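Local structure of purine phosphoribosyltransferase (Pyrococcus horikoshii, 1VDM) at residues G[15-19]-G[43-48]; G[83-89]-G[111-117]. The protein probably transfers a phosphoribosyl group from phosphoribosyl pyrophosphate to a purine base. One frame throughout, in Å; residues are numbered along the deposited sequence.

Contact 1: G[15-19]-G[43-48]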
ATOM      1  N   ILE G  15      25.089  11.463  18.828  1.00 34.81           N
ATOM      2  CA  ILE G  15      24.629  10.364  19.665  1.00 34.78           C
ATOM      3  C   ILE G  15      25.270   9.049  19.236  1.00 36.60           C
ATOM      4  O   ILE G  15      25.611   8.226  20.078  1.00 37.24           O
ATOM      5  CB  ILE G  15      23.098  10.215  19.601  1.00 35.97           C
ATOM      6  CG1 ILE G  15      22.435  11.386  20.317  1.00 33.42           C
ATOM      7  CG2 ILE G  15      22.666   8.897  20.241  1.00 35.09           C
ATOM      8  CD1 ILE G  15      20.928  11.328  20.271  1.00 35.31           C
ATOM      9  N   PHE G  16      25.435   8.855  17.929  1.00 37.77           N
ATOM     10  CA  PHE G  16      26.048   7.629  17.423  1.00 38.90           C
ATOM     11  C   PHE G  16      27.505   7.538  17.854  1.00 36.53           C
ATOM     12  O   PHE G  16      27.990   6.453  18.202  1.00 35.23           O
ATOM     13  CB  PHE G  16      25.935   7.537  15.887  1.00 41.31           C
ATOM     14  CG  PHE G  16      24.646   6.900  15.410  1.00 45.38           C
ATOM     15  CD1 PHE G  16      24.327   5.585  15.765  1.00 46.60           C
ATOM     16  CD2 PHE G  16      23.729   7.623  14.637  1.00 46.49           C
ATOM     17  CE1 PHE G  16      23.106   4.998  15.362  1.00 45.13           C
ATOM     18  CE2 PHE G  16      22.510   7.046  14.231  1.00 46.03           C
ATOM     19  CZ  PHE G  16      22.202   5.729  14.598  1.00 44.62           C
ATOM     20  N   ALA G  17      28.191   8.678  17.842  1.00 35.67           N
ATOM     21  CA  ALA G  17      29.594   8.742  18.247  1.00 34.83           C
ATOM     22  C   ALA G  17      29.726   8.396  19.729  1.00 35.10           C
ATOM     23  O   ALA G  17      30.605   7.638  20.132  1.00 34.86           O
ATOM     24  CB  ALA G  17      30.149  10.136  17.976  1.00 31.57           C
ATOM     25  N   LEU G  18      28.843   8.955  20.541  1.00 36.69           N
ATOM     26  CA  LEU G  18      28.867   8.694  21.966  1.00 37.63           C
ATOM     27  C   LEU G  18      28.630   7.213  22.214  1.00 39.38           C
ATOM     28  O   LEU G  18      29.306   6.600  23.033  1.00 39.83           O
ATOM     29  CB  LEU G  18      27.792   9.533  22.674  1.00 37.12           C
ATOM     30  CG  LEU G  18      28.028  11.045  22.603  1.00 38.88           C
ATOM     31  CD1 LEU G  18      26.761  11.809  22.985  1.00 39.20           C
ATOM     32  CD2 LEU G  18      29.183  11.415  23.529  1.00 39.47           C
ATOM     33  N   ALA G  19      27.663   6.643  21.503  1.00 41.06           N
ATOM     34  CA  ALA G  19      27.331   5.226  21.642  1.00 41.70           C
ATOM     35  C   ALA G  19      28.557   4.339  21.491  1.00 43.61           C
ATOM     36  O   ALA G  19      28.828   3.510  22.352  1.00 45.18           O
ATOM     37  CB  ALA G  19      26.285   4.829  20.615  1.00 41.22           C
ATOM     38  N   ARG G  43      17.432   7.655  22.846  1.00 37.70           N
ATOM     39  CA  ARG G  43      18.185   7.116  21.727  1.00 38.40           C
ATOM     40  C   ARG G  43      19.301   6.175  22.194  1.00 39.68           C
ATOM     41  O   ARG G  43      19.471   5.088  21.633  1.00 39.11           O
ATOM     42  CB  ARG G  43      18.760   8.251  20.880  1.00 37.76           C
ATOM     43  CG  ARG G  43      17.753   8.875  19.922  1.00 39.21           C
ATOM     44  CD  ARG G  43      18.258   8.773  18.488  1.00 38.29           C
ATOM     45  NE  ARG G  43      18.634   7.393  18.184  1.00 39.36           N
ATOM     46  CZ  ARG G  43      19.416   7.032  17.176  1.00 37.48           C
ATOM     47  NH1 ARG G  43      19.910   7.950  16.361  1.00 39.73           N
ATOM     48  NH2 ARG G  43      19.719   5.754  16.998  1.00 39.84           N
ATOM     49  N   LEU G  44      20.049   6.575  23.222  1.00 40.87           N
ATOM     50  CA  LEU G  44      21.124   5.729  23.737  1.00 42.29           C
ATOM     51  C   LEU G  44      20.570   4.449  24.375  1.00 43.07           C
ATOM     52  O   LEU G  44      21.217   3.399  24.350  1.00 43.69           O
ATOM     53  CB  LEU G  44      21.978   6.496  24.756  1.00 41.52           C
ATOM     54  CG  LEU G  44      22.943   7.554  24.205  1.00 41.80           C
ATOM     55  CD1 LEU G  44      23.578   8.317  25.368  1.00 39.48           C
ATOM     56  CD2 LEU G  44      24.017   6.899  23.346  1.00 38.84           C
ATOM     57  N   SER G  45      19.375   4.538  24.952  1.00 43.83           N
ATOM     58  CA  SER G  45      18.755   3.366  25.564  1.00 45.85           C
ATOM     59  C   SER G  45      18.523   2.297  24.491  1.00 47.32           C
ATOM     60  O   SER G  45      18.734   1.111  24.733  1.00 48.02           O
ATOM     61  CB  SER G  45      17.420   3.736  26.204  1.00 45.70           C
ATOM     62  OG  SER G  45      16.827   2.595  26.796  1.00 46.66           O
ATOM     63  N   HIS G  46      18.090   2.735  23.312  1.00 47.60           N
ATOM     64  CA  HIS G  46      17.833   1.849  22.181  1.00 47.92           C
ATOM     65  C   HIS G  46      19.140   1.344  21.562  1.00 48.51           C
ATOM     66  O   HIS G  46      19.346   0.139  21.444  1.00 49.85           O
ATOM     67  CB  HIS G  46      17.016   2.586  21.108  1.00 48.00           C
ATOM     68  CG  HIS G  46      15.574   2.782  21.465  1.00 47.62           C
ATOM     69  ND1 HIS G  46      14.640   1.773  21.374  1.00 48.58           N
ATOM     70  CD2 HIS G  46      14.904   3.873  21.912  1.00 47.97           C
ATOM     71  CE1 HIS G  46      13.458   2.232  21.747  1.00 48.18           C
ATOM     72  NE2 HIS G  46      13.590   3.503  22.078  1.00 47.74           N
ATOM     73  N   ILE G  47      20.020   2.271  21.184  1.00 48.69           N
ATOM     74  CA  ILE G  47      21.303   1.945  20.561  1.00 46.91           C
ATOM     75  C   ILE G  47      22.212   1.017  21.367  1.00 49.15           C
ATOM     76  O   ILE G  47      23.040   0.312  20.795  1.00 50.52           O
ATOM     77  CB  ILE G  47      22.113   3.219  20.247  1.00 44.29           C
ATOM     78  CG1 ILE G  47      21.276   4.186  19.412  1.00 43.19           C
ATOM     79  CG2 ILE G  47      23.371   2.855  19.474  1.00 44.84           C
ATOM     80  CD1 ILE G  47      22.019   5.447  19.019  1.00 42.03           C
ATOM     81  N   LEU G  48      22.068   1.011  22.685  1.00 50.23           N
ATOM     82  CA  LEU G  48      22.916   0.167  23.516  1.00 52.29           C
ATOM     83  C   LEU G  48      22.264  -1.130  24.003  1.00 54.55           C
ATOM     84  O   LEU G  48      22.632  -1.653  25.058  1.00 56.36           O
ATOM     85  CB  LEU G  48      23.421   0.969  24.718  1.00 50.70           C
ATOM     86  CG  LEU G  48      24.332   2.161  24.412  1.00 49.49           C
ATOM     87  CD1 LEU G  48      24.642   2.888  25.706  1.00 48.99           C
ATOM     88  CD2 LEU G  48      25.616   1.690  23.747  1.00 48.53           C
TER
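This is a largely buried helix-helix packing contact between helix 8-23 and helix 38-47, two helices of the phosphoribosyltransferase core. The axes of the short segments approach to 10.2 Å at a signed crossing angle of -49°, and together they bury 379 Å². Ile15 and Ala19, one turn apart on one helix, meet Leu44, Ile47 and Leu48 across the interface. Ile15 and Ala19 direct their CA-to-CB bonds toward the partner; Ile47 answers with CD1 at 3.7 Å from Ile15 CG2 and CG2 at 3.7 Å from Ala19 CB. Leu44 leaves its helix sideways, yet its CD2 lies 3.9 Å from Ile15 CG2 and 4.1 Å from Ala19 CB. Ala19 CA is 6.6 Å from Leu44 CA, the nearest such pair of the two segments, consistent with its small side chain. Leu48, just past the helix, adds a fringe contact, with CD2 3.9 Å from Ala19 O.

At the other end Phe16 bends its ring inward, placing CE1 3.8 Å from Ile47 CD1 and CZ 3.5 Å from Arg43 NH2. Phe16 CZ lies at the edge of the guanidinium, near its plane, and Arg43 NH1 forms a salt bridge with Asp12. This end reaches a subunit interface, where Phe16 stacks on Phe16 of a neighbouring subunit, while Arg43 packs against Trp144 of a different one.

The -49° crossing and the i, i+4 ridges Ile15/Ala19 and Arg43/Ile47 are consistent with ridges-into-grooves packing, here within the α/β fold of type I phosphoribosyltransferases, where helix 38-47 connects parallel strands 29-33 and 53-61 in a β-α-β crossover.

Contact 2: G[83-89]-G[111-117]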
ATOM      1  N   ASP G  83      26.519  -2.015  42.457  1.00 74.84           N
ATOM      2  CA  ASP G  83      27.253  -2.810  41.469  1.00 75.26           C
ATOM      3  C   ASP G  83      26.798  -2.563  40.027  1.00 73.17           C
ATOM      4  O   ASP G  83      27.110  -3.350  39.128  1.00 73.18           O
ATOM      5  CB  ASP G  83      27.143  -4.309  41.787  1.00 78.14           C
ATOM      6  CG  ASP G  83      27.884  -4.696  43.062  1.00 80.91           C
ATOM      7  OD1 ASP G  83      27.903  -5.904  43.398  1.00 82.73           O
ATOM      8  OD2 ASP G  83      28.445  -3.796  43.728  1.00 81.97           O
ATOM      9  N   LYS G  84      26.069  -1.472  39.806  1.00 70.31           N
ATOM     10  CA  LYS G  84      25.587  -1.135  38.471  1.00 66.63           C
ATOM     11  C   LYS G  84      26.360   0.013  37.843  1.00 64.33           C
ATOM     12  O   LYS G  84      26.516   1.073  38.444  1.00 64.04           O
ATOM     13  CB  LYS G  84      24.101  -0.778  38.513  1.00 65.73           C
ATOM     14  CG  LYS G  84      23.179  -1.972  38.644  1.00 65.64           C
ATOM     15  CD  LYS G  84      21.730  -1.527  38.651  1.00 67.31           C
ATOM     16  CE  LYS G  84      20.789  -2.713  38.608  1.00 68.10           C
ATOM     17  NZ  LYS G  84      19.371  -2.270  38.738  1.00 69.81           N
ATOM     18  N   ARG G  85      26.852  -0.208  36.631  1.00 62.11           N
ATOM     19  CA  ARG G  85      27.596   0.817  35.911  1.00 60.84           C
ATOM     20  C   ARG G  85      26.564   1.859  35.495  1.00 58.98           C
ATOM     21  O   ARG G  85      25.617   1.545  34.771  1.00 57.35           O
ATOM     22  CB  ARG G  85      28.245   0.220  34.663  1.00 62.74           C
ATOM     23  CG  ARG G  85      28.758  -1.193  34.858  1.00 66.00           C
ATOM     24  CD  ARG G  85      30.078  -1.208  35.588  1.00 67.79           C
ATOM     25  NE  ARG G  85      31.165  -0.828  34.696  1.00 69.04           N
ATOM     26  CZ  ARG G  85      31.429  -1.448  33.552  1.00 69.90           C
ATOM     27  NH1 ARG G  85      30.675  -2.474  33.168  1.00 69.52           N
ATOM     28  NH2 ARG G  85      32.448  -1.051  32.796  1.00 69.53           N
ATOM     29  N   VAL G  86      26.733   3.093  35.948  1.00 55.66           N
ATOM     30  CA  VAL G  86      25.772   4.121  35.594  1.00 53.43           C
ATOM     31  C   VAL G  86      26.323   5.134  34.610  1.00 51.62           C
ATOM     32  O   VAL G  86      27.511   5.449  34.621  1.00 51.66           O
ATOM     33  CB  VAL G  86      25.279   4.873  36.839  1.00 53.42           C
ATOM     34  CG1 VAL G  86      24.243   5.908  36.442  1.00 52.83           C
ATOM     35  CG2 VAL G  86      24.691   3.892  37.840  1.00 54.09           C
ATOM     36  N   VAL G  87      25.448   5.622  33.737  1.00 48.67           N
ATOM     37  CA  VAL G  87      25.821   6.639  32.764  1.00 45.97           C
ATOM     38  C   VAL G  87      24.681   7.651  32.752  1.00 43.27           C
ATOM     39  O   VAL G  87      23.526   7.305  32.473  1.00 40.78           O
ATOM     40  CB  VAL G  87      26.047   6.045  31.335  1.00 45.64           C
ATOM     41  CG1 VAL G  87      24.830   5.276  30.878  1.00 46.60           C
ATOM     42  CG2 VAL G  87      26.364   7.159  30.352  1.00 43.46           C
ATOM     43  N   ILE G  88      25.010   8.892  33.112  1.00 42.15           N
ATOM     44  CA  ILE G  88      24.038   9.976  33.150  1.00 41.86           C
ATOM     45  C   ILE G  88      24.098  10.701  31.818  1.00 42.18           C
ATOM     46  O   ILE G  88      25.176  11.089  31.361  1.00 42.31           O
ATOM     47  CB  ILE G  88      24.346  10.945  34.305  1.00 41.54           C
ATOM     48  CG1 ILE G  88      24.179  10.204  35.634  1.00 42.98           C
ATOM     49  CG2 ILE G  88      23.422  12.157  34.252  1.00 41.16           C
ATOM     50  CD1 ILE G  88      24.494  11.028  36.860  1.00 43.33           C
ATOM     51  N   VAL G  89      22.938  10.856  31.188  1.00 42.00           N
ATOM     52  CA  VAL G  89      22.849  11.508  29.890  1.00 41.61           C
ATOM     53  C   VAL G  89      22.106  12.824  29.989  1.00 42.61           C
ATOM     54  O   VAL G  89      21.007  12.893  30.537  1.00 43.21           O
ATOM     55  CB  VAL G  89      22.131  10.607  28.865  1.00 41.04           C
ATOM     56  CG1 VAL G  89      22.164  11.254  27.487  1.00 38.42           C
ATOM     57  CG2 VAL G  89      22.793   9.239  28.836  1.00 40.75           C
ATOM     58  N   ALA G 111      25.394   3.786  43.453  1.00 66.36           N
ATOM     59  CA  ALA G 111      25.998   3.576  42.142  1.00 66.08           C
ATOM     60  C   ALA G 111      27.425   3.027  42.217  1.00 65.96           C
ATOM     61  O   ALA G 111      28.295   3.591  42.890  1.00 64.82           O
ATOM     62  CB  ALA G 111      25.986   4.872  41.349  1.00 66.20           C
ATOM     63  N   LYS G 112      27.647   1.916  41.522  1.00 65.90           N
ATOM     64  CA  LYS G 112      28.959   1.285  41.466  1.00 65.44           C
ATOM     65  C   LYS G 112      29.909   2.300  40.828  1.00 64.60           C
ATOM     66  O   LYS G 112      30.642   3.001  41.530  1.00 64.97           O
ATOM     67  CB  LYS G 112      28.874   0.008  40.618  1.00 66.55           C
ATOM     68  CG  LYS G 112      30.190  -0.724  40.363  1.00 67.04           C
ATOM     69  CD  LYS G 112      29.947  -1.959  39.486  1.00 67.83           C
ATOM     70  CE  LYS G 112      31.242  -2.632  39.033  1.00 68.61           C
ATOM     71  NZ  LYS G 112      32.036  -1.798  38.078  1.00 68.00           N
ATOM     72  N   GLU G 113      29.875   2.383  39.501  1.00 62.56           N
ATOM     73  CA  GLU G 113      30.715   3.317  38.762  1.00 60.32           C
ATOM     74  C   GLU G 113      29.784   4.328  38.095  1.00 58.69           C
ATOM     75  O   GLU G 113      28.638   4.008  37.783  1.00 58.56           O
ATOM     76  CB  GLU G 113      31.518   2.568  37.696  1.00 61.17           C
ATOM     77  CG  GLU G 113      32.775   3.282  37.211  1.00 63.40           C
ATOM     78  CD  GLU G 113      33.507   2.498  36.124  1.00 65.72           C
ATOM     79  OE1 GLU G 113      33.477   1.246  36.166  1.00 65.74           O
ATOM     80  OE2 GLU G 113      34.124   3.126  35.233  1.00 67.60           O
ATOM     81  N   ILE G 114      30.264   5.547  37.884  1.00 56.15           N
ATOM     82  CA  ILE G 114      29.439   6.566  37.254  1.00 54.12           C
ATOM     83  C   ILE G 114      30.192   7.318  36.174  1.00 53.65           C
ATOM     84  O   ILE G 114      31.301   7.802  36.398  1.00 55.87           O
ATOM     85  CB  ILE G 114      28.923   7.588  38.277  1.00 53.43           C
ATOM     86  CG1 ILE G 114      28.045   6.888  39.314  1.00 54.13           C
ATOM     87  CG2 ILE G 114      28.139   8.680  37.571  1.00 50.64           C
ATOM     88  CD1 ILE G 114      27.647   7.773  40.478  1.00 54.78           C
ATOM     89  N   LYS G 115      29.577   7.403  35.001  1.00 50.69           N
ATOM     90  CA  LYS G 115      30.147   8.104  33.860  1.00 47.83           C
ATOM     91  C   LYS G 115      29.113   9.128  33.415  1.00 44.87           C
ATOM     92  O   LYS G 115      27.928   8.982  33.700  1.00 43.45           O
ATOM     93  CB  LYS G 115      30.432   7.129  32.722  1.00 50.22           C
ATOM     94  CG  LYS G 115      31.874   7.132  32.246  1.00 54.04           C
ATOM     95  CD  LYS G 115      32.811   6.567  33.305  1.00 55.18           C
ATOM     96  CE  LYS G 115      34.247   6.545  32.807  1.00 56.62           C
ATOM     97  NZ  LYS G 115      35.165   6.105  33.888  1.00 60.02           N
ATOM     98  N   ILE G 116      29.556  10.159  32.712  1.00 42.95           N
ATOM     99  CA  ILE G 116      28.644  11.207  32.268  1.00 40.76           C
ATOM    100  C   ILE G 116      28.806  11.522  30.795  1.00 38.71           C
ATOM    101  O   ILE G 116      29.917  11.801  30.325  1.00 37.81           O
ATOM    102  CB  ILE G 116      28.863  12.494  33.088  1.00 42.79           C
ATOM    103  CG1 ILE G 116      28.457  12.237  34.542  1.00 43.14           C
ATOM    104  CG2 ILE G 116      28.081  13.653  32.473  1.00 43.33           C
ATOM    105  CD1 ILE G 116      28.877  13.320  35.491  1.00 42.14           C
ATOM    106  N   ALA G 117      27.686  11.482  30.076  1.00 35.39           N
ATOM    107  CA  ALA G 117      27.685  11.749  28.645  1.00 33.95           C
ATOM    108  C   ALA G 117      26.765  12.912  28.301  1.00 33.75           C
ATOM    109  O   ALA G 117      25.636  12.993  28.788  1.00 32.63           O
ATOM    110  CB  ALA G 117      27.258  10.500  27.885  1.00 32.63           C
TER
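Strands 85-90 and 113-118 are parallel neighbours in a mixed sheet, joined through helix 97-107 as a β-α-β unit of the Rossmann-like phosphoribosyltransferase core. Their short segments run 4.6 Å apart at 23° and bury 616 Å².

Backbone hydrogen bonds set the register, with Val86 opposite Ile114 and Ile88 opposite Ile116. Val86 N donates to Glu113 O (2.8 Å) and Lys115 N to Val86 O (2.9 Å); then Ile88 N donates to Lys115 O (3.0 Å) and Ala117 N to Ile88 O (2.8 Å). Val87 and Val89 turn their polar backbone atoms to strand 29-33, which flanks 85-90 on its other edge.

Apolar packing divides between the two faces. Val86, Ile88, Ile114 and Ile116 share one, where Val86 CB lies 4.2 Å from Ile114 CG1, Ile88 CB lies 4.3 Å from Ile116 CG1, and helix 97-107 covers the isoleucines. On the other, Val87 CG2 sits 4.2 Å from Ala117 CB.

Glu113 links Arg85, Lys112 and Lys115 in a salt-bridge network. Its OE1 meets Arg85 NE (3.4 Å, weak as a hydrogen bond) and, at long range, Lys112 NZ (3.9 Å); on its own strand, Lys115 NZ bridges to Glu113 OE2 (3.4 Å, also weak as a hydrogen bond). This probably eases the closeness of Arg85 NE and Lys112 NZ, 3.6 Å apart.

Supplementary CA-H...O contacts follow the ladder: Lys115 O, besides accepting from Ile88 N, lies 3.3 Å from Val87 CA.

How the contacts relate
Contact 1 closes along the chain before contact 2 opens, yet the two join in one hydrophobic core, their centres about 15 Å apart. The bridge is direct: Leu44 CD1 of contact 1 packs 3.7 Å from Val89 CG2 of contact 2. Leu44 therefore serves both layers, meeting helix 8-23 through CD2 and the sheet through CD1. Ile15 also touches Leu119, just beyond strand 113-118. Contact 1 thus lies on the sheet face carrying Val87 and Val89, with helix 97-107 on the opposite one. In type I phosphoribosyltransferases the loop after a strand like 85-90 binds the phosphoribosyl pyrophosphate, so the active site is probably near the C-terminal end of contact 2.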